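Local coordinates for DUF4847 domain-containing protein (Bacteroides vulgatus, PDB 4ZGF) that is of unknown function but binds calcium ions and, as a calycin-clan relative with a probably lipocalin-like fold, may accommodate small ligands, at residues A[14-19]-A[51-56]. Residues are numbered along the deposited sequence; the frame is centred on the assembly and turned at random. Where two conformers were deposited one is given.
Sequences VDFYGK and DIIHGF. With ACT (acetate ion), chain J.
I53, near the C-terminal part of helix 40-54, brings its CD1 up to D15 and F16 of strand 11-21, joining helix to antiparallel sheet in a fold consistent with the lipocalin-like, calycin-clan family. I53 CD1 reaches the edge of the F16 ring near its plane, 4.2 Å from F16 CD1. The same I53 CD1 lies 4.1 Å from D15 OD1. It gets there because CG1 sits between the backbone N and the carbonyl carbon (chi1 72°), with CD1 extended beyond it. Beside this van der Waals contact runs a water bridge. The imidazole of H54 turns its edge to the strand, and its NE2 shares a water with V14 O; the water donates to that carbonyl at 2.7 Å and lies 2.8 Å from H54 NE2, in the plane of the ring. On the ring's other nitrogen, H54 ND1 donates to OXT of an acetate, probably from the crystallisation liquor, at 2.7 Å and a nearly straight 171°. With both nitrogens engaged, the ring is probably held in its rotation. An alanine in place of H54 would probably leave the bridging water and the acetate without their imidazole partner and open a gap beside V14 O. Further out, V14 and D15 both face Q134 of strand 132-136 in a classic beta bulge, and V14 also touches a bound benzoic acid. Y31 and N32 of helix 30-35 bond to the D15 carboxylate, while F56 lays one ring face against I53 CA. Within the strand, F16 N donates to D15 OD1 at 2.8 Å, meeting the oxygen on its anti side, 24° out of the carboxylate plane.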
# COMPACT_ATOMS: atom_id res chain seq x y z
N VAL A 14 -0.60 6.15 0.95
CA VAL A 14 -0.46 7.12 2.05
C VAL A 14 0.89 6.90 2.73
O VAL A 14 1.74 7.80 2.75
CB VAL A 14 -1.64 7.02 3.03
CG1 VAL A 14 -1.44 7.96 4.22
CG2 VAL A 14 -2.95 7.31 2.33
N ASP A 15 1.12 5.72 3.31
CA ASP A 15 2.42 5.42 3.96
C ASP A 15 2.44 3.92 4.26
O ASP A 15 1.44 3.20 4.08
CB ASP A 15 2.59 6.25 5.26
CG ASP A 15 4.03 6.62 5.63
OD1 ASP A 15 4.97 5.90 5.23
OD2 ASP A 15 4.17 7.63 6.38
N PHE A 16 3.62 3.51 4.71
CA PHE A 16 3.85 2.20 5.32
C PHE A 16 3.80 2.39 6.82
O PHE A 16 4.35 3.37 7.32
CB PHE A 16 5.22 1.67 4.89
CG PHE A 16 5.36 1.41 3.41
CD1 PHE A 16 5.69 2.44 2.54
CD2 PHE A 16 5.19 0.14 2.88
CE1 PHE A 16 5.83 2.22 1.17
CE2 PHE A 16 5.35 -0.10 1.52
CZ PHE A 16 5.68 0.93 0.68
N TYR A 17 3.15 1.48 7.54
CA TYR A 17 2.94 1.64 8.96
C TYR A 17 3.58 0.49 9.72
O TYR A 17 3.48 -0.67 9.31
CB TYR A 17 1.43 1.68 9.28
CG TYR A 17 0.77 2.97 8.79
CD1 TYR A 17 0.58 3.22 7.45
CD2 TYR A 17 0.38 3.95 9.69
CE1 TYR A 17 0.02 4.39 7.00
CE2 TYR A 17 -0.21 5.13 9.26
CZ TYR A 17 -0.37 5.36 7.92
OH TYR A 17 -0.91 6.52 7.41
N GLY A 18 4.23 0.82 10.82
CA GLY A 18 4.84 -0.17 11.70
C GLY A 18 4.26 -0.10 13.09
O GLY A 18 3.41 0.72 13.42
N LYS A 19 4.71 -1.01 13.95
CA LYS A 19 4.22 -1.07 15.33
C LYS A 19 2.70 -1.10 15.32
O LYS A 19 2.04 -0.42 16.12
CB LYS A 19 4.70 0.13 16.20
CG LYS A 19 6.20 0.28 16.30
CD LYS A 19 6.62 1.47 17.17
CE LYS A 19 8.10 1.82 17.01
NZ LYS A 19 8.51 3.04 17.79
N ASP A 51 7.57 12.06 -1.43
CA ASP A 51 7.23 12.47 -2.79
C ASP A 51 7.26 11.28 -3.74
O ASP A 51 6.40 11.14 -4.63
CB ASP A 51 8.11 13.61 -3.22
CG ASP A 51 7.68 14.21 -4.53
OD1 ASP A 51 6.49 14.52 -4.70
OD2 ASP A 51 8.52 14.27 -5.43
N ILE A 52 8.21 10.37 -3.54
CA ILE A 52 8.28 9.16 -4.38
C ILE A 52 7.06 8.25 -4.16
O ILE A 52 6.34 7.89 -5.10
CB ILE A 52 9.59 8.40 -4.16
CG1 ILE A 52 10.77 9.21 -4.72
CG2 ILE A 52 9.52 7.01 -4.77
CD1 ILE A 52 12.13 8.75 -4.28
N ILE A 53 6.81 7.88 -2.90
CA ILE A 53 5.77 6.86 -2.66
C ILE A 53 4.37 7.42 -2.90
O ILE A 53 3.45 6.67 -3.21
CB ILE A 53 5.88 6.19 -1.28
CG1 ILE A 53 5.46 7.12 -0.14
CG2 ILE A 53 7.25 5.56 -1.12
CD1 ILE A 53 5.44 6.47 1.23
N HIS A 54 4.20 8.75 -2.79
CA HIS A 54 2.91 9.32 -3.12
C HIS A 54 2.54 9.14 -4.59
O HIS A 54 1.35 9.18 -4.93
CB HIS A 54 2.85 10.79 -2.75
CG HIS A 54 2.84 11.04 -1.29
ND1 HIS A 54 3.16 12.28 -0.78
CD2 HIS A 54 2.50 10.27 -0.23
CE1 HIS A 54 3.02 12.27 0.53
NE2 HIS A 54 2.63 11.07 0.90
N GLY A 55 3.54 8.92 -5.45
CA GLY A 55 3.28 8.59 -6.84
C GLY A 55 2.84 7.16 -7.08
O GLY A 55 2.53 6.80 -8.22
N PHE A 56 2.82 6.32 -6.05
CA PHE A 56 2.48 4.90 -6.21
C PHE A 56 0.97 4.72 -6.10
O PHE A 56 0.33 5.19 -5.15
CB PHE A 56 3.16 4.05 -5.13
CG PHE A 56 4.66 3.96 -5.20
CD1 PHE A 56 5.43 4.66 -6.10
CD2 PHE A 56 5.32 3.12 -4.31
CE1 PHE A 56 6.81 4.54 -6.10
CE2 PHE A 56 6.69 2.98 -4.35
CZ PHE A 56 7.45 3.68 -5.26
C ACT J . 4.26 15.26 -1.98
O ACT J . 4.47 16.19 -2.82
OXT ACT J . 4.02 14.22 -2.40
CH3 ACT J . 4.30 15.53 -0.49
O HOH W 1 1.59 10.41 3.36